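Local coordinates for protein flap endonuclease 1 (Sulfolobus solfataricus, PDB 2IZO) that cuts 5'-flap structures and trims 5' DNA ends during replication and repair, working with magnesium ions and kinking the DNA it binds, at residues Ala173-Gly177 against Leu281-Pro285; His54-Leu58 against Glu131-Leu136; Asp295-Pro299 against Ile330-Lys334. All coordinates share one frame; numbering follows the deposited sequence.

Interactions 1 and 2 are buried and almost wholly apolar, whereas interaction 3 lies at the surface and adds a salt bridge to its hydrophobic patch. The three share no helix, though Pro285 and residues 295-299 lie on one connection between helices 278-283 and 301-310. Interaction 1 joins the end of helix 172-175 to the end of helix 278-283 by stacked phenylalanines, close to the metal site. Interaction 2, on the opposite side of the chain's centre and about 27 Å away between centres, packs helix 53-68 against helix 126-139 through leucines. Interaction 3 sets an extended loop on helix 316-337; its centre is about 17 Å from that of interaction 2, and helix 53-68 also borders its apolar side.

Interaction 1. Residues Ala173-Gly177 against Leu281-Pro285; sequences AILFG and LFLNP
Phe176 and Phe282 form an offset stack, their ring centroids 4.7 Å apart and their planes turned by only 24°. CD1 of Phe282 sits over one face of the Phe176 ring, displaced toward the rim, with Phe176 CE1 3.6 Å from it. In both residues CG lies beside the backbone N and anti to the carbonyl carbon; in Phe176 this torsion (chi1 -73°) turns the ring toward Phe282.

Apolar contacts extend the stack. Leu175 brings CB to 3.5 Å from Phe282 CD1, while its branch CD1 rests by CE1 of the same ring. Pro285 adds its CG, 3.7 Å from Phe176 CD1, a compact rigid ring suited to a chain that has just left its helix. Tyr234 meets Phe282 nearly at right angles, and Ala152 and Ala155 of helix 150-159 lie against Phe176.

Backbone carbonyls approach the ring edges, where the hydrogens of an aromatic ring carry slight positive charge. Leu281 O lies in the plane of Phe176, 3.3 Å from its CE1, and Leu175 O stands at the edge of Phe282. No hydrogen bond joins the segments; Leu175 O receives a weak one from Arg220.

Gly177 follows the short helix in a Schellman motif, its positive phi suiting glycine because a CB would crowd the preceding carbonyl O. Nearby Asp172 is predicted to bind the second magnesium ion, and the Phe176 side chain is about 6 Å from a bound magnesium: a hydrophobic layer beside the acidic metal site of an XPG/RAD2 nuclease.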
loop_
_atom_site.group_PDB
_atom_site.type_symbol
_atom_site.label_atom_id
_atom_site.label_comp_id
_atom_site.label_asym_id
_atom_site.label_seq_id
_atom_site.Cartn_x
_atom_site.Cartn_y
_atom_site.Cartn_z
ATOM N N ALA A 173 -2.905 28.292 20.998
ATOM C CA ALA A 173 -2.640 26.995 21.626
ATOM C C ALA A 173 -1.353 26.990 22.445
ATOM O O ALA A 173 -1.288 26.363 23.509
ATOM C CB ALA A 173 -2.595 25.906 20.582
ATOM N N ILE A 174 -0.336 27.689 21.950
ATOM C CA ILE A 174 0.926 27.820 22.673
ATOM C C ILE A 174 0.705 28.440 24.059
ATOM O O ILE A 174 1.232 27.938 25.056
ATOM C CB ILE A 174 1.968 28.627 21.868
ATOM C CG1 ILE A 174 2.141 28.020 20.468
ATOM C CG2 ILE A 174 3.301 28.675 22.611
ATOM C CD1 ILE A 174 3.067 28.801 19.553
ATOM N N LEU A 175 -0.100 29.503 24.115
ATOM C CA LEU A 175 -0.347 30.242 25.360
ATOM C C LEU A 175 -1.239 29.486 26.348
ATOM O O LEU A 175 -1.416 29.923 27.489
ATOM C CB LEU A 175 -0.953 31.617 25.064
ATOM C CG LEU A 175 -0.244 32.592 24.119
ATOM C CD1 LEU A 175 -1.209 33.677 23.670
ATOM C CD2 LEU A 175 0.981 33.204 24.766
ATOM N N PHE A 176 -1.796 28.360 25.908
ATOM C CA PHE A 176 -2.630 27.518 26.767
ATOM C C PHE A 176 -1.915 26.253 27.235
ATOM O O PHE A 176 -2.511 25.408 27.909
ATOM C CB PHE A 176 -3.940 27.156 26.067
ATOM C CG PHE A 176 -4.914 28.294 25.968
ATOM C CD1 PHE A 176 -5.470 28.855 27.116
ATOM C CD2 PHE A 176 -5.294 28.789 24.725
ATOM C CE1 PHE A 176 -6.380 29.901 27.028
ATOM C CE2 PHE A 176 -6.207 29.837 24.626
ATOM C CZ PHE A 176 -6.752 30.394 25.780
ATOM N N GLY A 177 -0.640 26.123 26.883
ATOM C CA GLY A 177 0.162 25.000 27.349
ATOM C C GLY A 177 0.321 23.854 26.366
ATOM O O GLY A 177 0.608 22.725 26.769
ATOM N N LEU A 281 -6.793 33.076 32.908
ATOM C CA LEU A 281 -7.540 32.506 31.789
ATOM C C LEU A 281 -6.626 31.744 30.832
ATOM O O LEU A 281 -7.087 30.887 30.076
ATOM C CB LEU A 281 -8.311 33.597 31.035
ATOM C CG LEU A 281 -9.397 34.375 31.793
ATOM C CD1 LEU A 281 -9.813 35.623 31.017
ATOM C CD2 LEU A 281 -10.615 33.507 32.112
ATOM N N PHE A 282 -5.332 32.057 30.870
ATOM C CA PHE A 282 -4.343 31.360 30.053
ATOM C C PHE A 282 -3.619 30.276 30.840
ATOM O O PHE A 282 -3.481 29.148 30.359
ATOM C CB PHE A 282 -3.330 32.340 29.456
ATOM C CG PHE A 282 -3.801 33.008 28.198
ATOM C CD1 PHE A 282 -3.772 32.332 26.983
ATOM C CD2 PHE A 282 -4.265 34.317 28.223
ATOM C CE1 PHE A 282 -4.204 32.946 25.814
ATOM C CE2 PHE A 282 -4.700 34.940 27.058
ATOM C CZ PHE A 282 -4.669 34.251 25.851
ATOM N N LEU A 283 -3.152 30.624 32.040
ATOM C CA LEU A 283 -2.395 29.692 32.880
ATOM C C LEU A 283 -3.213 28.447 33.203
ATOM O O LEU A 283 -2.776 27.324 32.943
ATOM C CB LEU A 283 -1.923 30.369 34.171
ATOM C CG LEU A 283 -0.706 31.296 34.101
ATOM C CD1 LEU A 283 -0.668 32.224 35.315
ATOM C CD2 LEU A 283 0.593 30.503 33.980
ATOM N N ASN A 284 -4.404 28.664 33.752
ATOM C CA ASN A 284 -5.308 27.578 34.109
ATOM C C ASN A 284 -6.758 27.886 33.725
ATOM O O ASN A 284 -7.517 28.434 34.528
ATOM C CB ASN A 284 -5.171 27.225 35.597
ATOM C CG ASN A 284 -4.737 28.412 36.445
ATOM O OD1 ASN A 284 -5.486 29.375 36.621
ATOM N ND2 ASN A 284 -3.522 28.344 36.976
ATOM N N PRO A 285 -7.134 27.555 32.474
ATOM C CA PRO A 285 -8.495 27.748 31.978
ATOM C C PRO A 285 -9.378 26.521 32.192
ATOM O O PRO A 285 -8.901 25.485 32.663
ATOM C CB PRO A 285 -8.283 27.979 30.482
ATOM C CG PRO A 285 -6.989 27.265 30.153
ATOM C CD PRO A 285 -6.253 26.985 31.437
#

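Interaction 2. Residues His54-Leu58 against Glu131-Leu136; sequences HLSGL and ESKKLL
Leu58 divides its two methyl branches between neighbouring side chains of the facing helix: CD1 lies 3.5 Å from CB of Ser132, and CD2 sits 3.9 Å from CD1 of Leu136. The Leu58 and Leu136 side chains cross at about a right angle, and Leu58 CD2 lies near both methyls of Leu136.

Leu135 takes a different conformation from the other leucines. Its CG is anti to the backbone N (chi1 177°), which extends the side chain across the interface and places CD2 between two residues of helix 53-68. That methyl is 3.7 Å from Leu55 CD2 and equally near CB of Leu58. Leu55, with CG beside its backbone N, also lays CD2 by Glu131 O.

Ser132 is small enough to let Leu58 come close, and its OG is satisfied within its own helix by Met128 O. Ser132 OG also lies over one face of the His54 ring, 4.3 Å from His54 ND1. Replacing Leu58 by an alanine removes both methyls and is likely to open a gap beside Ser132 and leave the Leu136 methyls without this neighbour.

The helices run nearly side by side, their local axes 10.4 Å apart and 28° from parallel. With no hydrogen bond or salt bridge between the segments, the N-domain and I-domain helices meet here through van der Waals packing, whose fit depends on side-chain shape and not on directional bonds.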
loop_
_atom_site.group_PDB
_atom_site.type_symbol
_atom_site.label_atom_id
_atom_site.label_comp_id
_atom_site.label_asym_id
_atom_site.label_seq_id
_atom_site.Cartn_x
_atom_site.Cartn_y
_atom_site.Cartn_z
ATOM N N HIS A 54 -18.536 24.204 4.277
ATOM C CA HIS A 54 -17.990 23.630 5.510
ATOM C C HIS A 54 -17.886 22.108 5.437
ATOM O O HIS A 54 -16.916 21.527 5.923
ATOM C CB HIS A 54 -18.773 24.072 6.763
ATOM C CG HIS A 54 -20.251 23.812 6.706
ATOM N ND1 HIS A 54 -21.151 24.495 7.496
ATOM C CD2 HIS A 54 -20.988 22.956 5.958
ATOM C CE1 HIS A 54 -22.375 24.067 7.243
ATOM N NE2 HIS A 54 -22.304 23.131 6.313
ATOM N N LEU A 55 -18.878 21.478 4.808
ATOM C CA LEU A 55 -18.935 20.022 4.679
ATOM C C LEU A 55 -17.886 19.500 3.702
ATOM O O LEU A 55 -17.261 18.466 3.952
ATOM C CB LEU A 55 -20.332 19.566 4.245
ATOM C CG LEU A 55 -21.525 19.814 5.177
ATOM C CD1 LEU A 55 -22.834 19.681 4.412
ATOM C CD2 LEU A 55 -21.514 18.903 6.400
ATOM N N SER A 56 -17.698 20.222 2.597
ATOM C CA SER A 56 -16.697 19.872 1.592
ATOM C C SER A 56 -15.297 19.770 2.196
ATOM O O SER A 56 -14.524 18.884 1.831
ATOM C CB SER A 56 -16.708 20.884 0.445
ATOM O OG SER A 56 -15.740 20.553 -0.535
ATOM N N GLY A 57 -14.984 20.677 3.120
ATOM C CA GLY A 57 -13.715 20.652 3.840
ATOM C C GLY A 57 -13.613 19.461 4.771
ATOM O O GLY A 57 -12.678 18.667 4.668
ATOM N N LEU A 58 -14.592 19.332 5.665
ATOM C CA LEU A 58 -14.646 18.235 6.634
ATOM C C LEU A 58 -14.588 16.852 5.989
ATOM O O LEU A 58 -14.111 15.898 6.603
ATOM C CB LEU A 58 -15.919 18.328 7.475
ATOM C CG LEU A 58 -16.109 19.467 8.476
ATOM C CD1 LEU A 58 -17.593 19.678 8.696
ATOM C CD2 LEU A 58 -15.391 19.194 9.798
ATOM N N GLU A 131 -24.173 20.511 12.522
ATOM C CA GLU A 131 -24.216 19.631 11.350
ATOM C C GLU A 131 -22.809 19.313 10.826
ATOM O O GLU A 131 -22.637 18.471 9.940
ATOM C CB GLU A 131 -25.135 20.191 10.254
ATOM C CG GLU A 131 -26.591 20.362 10.705
ATOM C CD GLU A 131 -27.593 20.306 9.564
ATOM O OE1 GLU A 131 -27.965 19.186 9.149
ATOM O OE2 GLU A 131 -28.027 21.381 9.099
ATOM N N SER A 132 -21.811 19.992 11.388
ATOM C CA SER A 132 -20.414 19.617 11.193
ATOM C C SER A 132 -20.052 18.465 12.125
ATOM O O SER A 132 -19.327 17.549 11.733
ATOM C CB SER A 132 -19.491 20.806 11.452
ATOM O OG SER A 132 -19.733 21.841 10.517
ATOM N N LYS A 133 -20.566 18.525 13.354
ATOM C CA LYS A 133 -20.366 17.471 14.352
ATOM C C LYS A 133 -21.044 16.171 13.930
ATOM O O LYS A 133 -20.421 15.108 13.961
ATOM C CB LYS A 133 -20.900 17.903 15.721
ATOM C CG LYS A 133 -20.136 19.032 16.389
ATOM C CD LYS A 133 -20.728 19.331 17.756
ATOM C CE LYS A 133 -20.239 20.658 18.298
ATOM N NZ LYS A 133 -20.911 21.002 19.578
ATOM N N LYS A 134 -22.317 16.269 13.540
ATOM C CA LYS A 134 -23.106 15.110 13.102
ATOM C C LYS A 134 -22.436 14.357 11.953
ATOM O O LYS A 134 -22.592 13.139 11.831
ATOM C CB LYS A 134 -24.525 15.529 12.697
ATOM C CG LYS A 134 -25.483 15.761 13.866
ATOM C CD LYS A 134 -26.944 15.807 13.409
ATOM C CE LYS A 134 -27.312 17.147 12.777
ATOM N NZ LYS A 134 -28.698 17.159 12.232
ATOM N N LEU A 135 -21.700 15.091 11.119
ATOM C CA LEU A 135 -20.916 14.498 10.039
ATOM C C LEU A 135 -19.713 13.748 10.601
ATOM O O LEU A 135 -19.440 12.615 10.199
ATOM C CB LEU A 135 -20.463 15.569 9.037
ATOM C CG LEU A 135 -19.571 15.121 7.868
ATOM C CD1 LEU A 135 -20.318 14.218 6.896
ATOM C CD2 LEU A 135 -18.998 16.316 7.137
ATOM N N LEU A 136 -19.004 14.383 11.533
ATOM C CA LEU A 136 -17.813 13.790 12.143
ATOM C C LEU A 136 -18.131 12.551 12.996
ATOM O O LEU A 136 -17.319 11.627 13.069
ATOM C CB LEU A 136 -17.020 14.839 12.942
ATOM C CG LEU A 136 -16.325 15.972 12.164
ATOM C CD1 LEU A 136 -15.887 17.093 13.098
ATOM C CD2 LEU A 136 -15.136 15.474 11.341
#

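Interaction 3. Residues Asp295-Pro299 against Ile330-Lys334; sequences DLNEP and IKEAK
Lys334 NZ is gripped by two oxygens of the facing loop: a salt bridge of 3.0 Å to Asp295 OD1, and a weak hydrogen bond of 3.3 Å to Leu296 O. The setting is an extended loop, 295-299, laid along helix 316-337, without regular strand or helix of its own.

The lysine leaves its helix with CG anti to the backbone N, then turns at its far end (chi3 -79°, chi4 -66°), and these bends turn NZ toward Asp295 OD1. A long flexible chain suits this place, since its carbons can pass the apolar Leu296 while the charge reaches the exposed carboxylate; Lys334 CE lies 3.9 Å from Leu296 CB. Asp295 OD1 also accepts a weak bond from Leu296 N and forms a long, weak ion pair with Arg20.

Beside this polar pair, Leu296 is buried. Its CD1 is 4.1 Å from Ile330 CG2, the two side chains slanting across each other, and Leu66 of helix 53-68 packs on it too. Ile330, branched at CB, serves both loop residues: CG2 turns to Leu296, while its longer arm ends against the ring of Pro299, Ile330 CD1 standing 3.8 Å from Pro299 CD.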
loop_
_atom_site.group_PDB
_atom_site.type_symbol
_atom_site.label_atom_id
_atom_site.label_comp_id
_atom_site.label_asym_id
_atom_site.label_seq_id
_atom_site.Cartn_x
_atom_site.Cartn_y
_atom_site.Cartn_z
ATOM N N ASP A 295 -11.076 7.586 19.960
ATOM C CA ASP A 295 -10.704 6.531 19.020
ATOM C C ASP A 295 -11.521 6.523 17.720
ATOM O O ASP A 295 -12.705 6.878 17.714
ATOM C CB ASP A 295 -10.790 5.173 19.717
ATOM C CG ASP A 295 -9.479 4.414 19.673
ATOM O OD1 ASP A 295 -8.799 4.451 18.625
ATOM O OD2 ASP A 295 -9.127 3.781 20.693
ATOM N N LEU A 296 -10.875 6.104 16.630
ATOM C CA LEU A 296 -11.507 6.046 15.308
ATOM C C LEU A 296 -12.537 4.922 15.204
ATOM O O LEU A 296 -12.216 3.747 15.397
ATOM C CB LEU A 296 -10.453 5.894 14.204
ATOM C CG LEU A 296 -9.624 7.111 13.780
ATOM C CD1 LEU A 296 -8.458 6.674 12.900
ATOM C CD2 LEU A 296 -10.476 8.161 13.064
ATOM N N ASN A 297 -13.774 5.297 14.894
ATOM C CA ASN A 297 -14.859 4.339 14.715
ATOM C C ASN A 297 -15.151 4.072 13.238
ATOM O O ASN A 297 -14.526 4.664 12.357
ATOM C CB ASN A 297 -16.118 4.820 15.446
ATOM C CG ASN A 297 -15.983 4.747 16.962
ATOM O OD1 ASN A 297 -14.878 4.780 17.507
ATOM N ND2 ASN A 297 -17.113 4.648 17.649
ATOM N N GLU A 298 -16.090 3.166 12.980
ATOM C CA GLU A 298 -16.506 2.832 11.619
ATOM C C GLU A 298 -17.468 3.868 11.039
ATOM O O GLU A 298 -18.510 4.154 11.640
ATOM C CB GLU A 298 -17.149 1.445 11.578
ATOM C CG GLU A 298 -16.196 0.328 11.214
ATOM C CD GLU A 298 -16.921 -0.968 10.926
ATOM O OE1 GLU A 298 -17.446 -1.579 11.880
ATOM O OE2 GLU A 298 -16.966 -1.378 9.747
ATOM N N PRO A 299 -17.122 4.436 9.867
ATOM C CA PRO A 299 -18.007 5.389 9.197
ATOM C C PRO A 299 -19.178 4.700 8.496
ATOM O O PRO A 299 -18.964 3.909 7.573
ATOM C CB PRO A 299 -17.088 6.064 8.174
ATOM C CG PRO A 299 -16.016 5.071 7.897
ATOM C CD PRO A 299 -15.866 4.215 9.122
ATOM N N ILE A 330 -8.427 4.540 7.132
ATOM C CA ILE A 330 -8.436 4.205 8.561
ATOM C C ILE A 330 -7.573 2.968 8.853
ATOM O O ILE A 330 -6.842 2.937 9.847
ATOM C CB ILE A 330 -9.885 4.002 9.094
ATOM C CG1 ILE A 330 -10.722 5.265 8.864
ATOM C CG2 ILE A 330 -9.883 3.627 10.580
ATOM C CD1 ILE A 330 -12.214 5.075 9.077
ATOM N N LYS A 331 -7.657 1.966 7.976
ATOM C CA LYS A 331 -6.874 0.733 8.104
ATOM C C LYS A 331 -5.370 1.002 8.179
ATOM O O LYS A 331 -4.663 0.379 8.976
ATOM C CB LYS A 331 -7.192 -0.221 6.961
ATOM N N GLU A 332 -4.892 1.933 7.350
ATOM C CA GLU A 332 -3.484 2.325 7.354
ATOM C C GLU A 332 -3.159 3.343 8.444
ATOM O O GLU A 332 -2.021 3.402 8.918
ATOM C CB GLU A 332 -3.056 2.858 5.979
ATOM C CG GLU A 332 -2.640 1.781 4.970
ATOM C CD GLU A 332 -1.339 1.057 5.337
ATOM O OE1 GLU A 332 -1.088 -0.024 4.762
ATOM O OE2 GLU A 332 -0.568 1.556 6.189
ATOM N N ALA A 333 -4.159 4.136 8.834
ATOM C CA ALA A 333 -3.986 5.189 9.844
ATOM C C ALA A 333 -3.939 4.633 11.266
ATOM O O ALA A 333 -3.051 4.988 12.045
ATOM C CB ALA A 333 -5.079 6.244 9.718
ATOM N N LYS A 334 -4.898 3.765 11.593
ATOM C CA LYS A 334 -4.923 3.071 12.883
ATOM C C LYS A 334 -3.724 2.129 13.012
ATOM O O LYS A 334 -3.214 1.909 14.113
ATOM C CB LYS A 334 -6.240 2.305 13.067
ATOM C CG LYS A 334 -6.547 1.911 14.516
ATOM C CD LYS A 334 -7.929 1.266 14.669
ATOM C CE LYS A 334 -9.065 2.297 14.673
ATOM N NZ LYS A 334 -9.027 3.206 15.862
#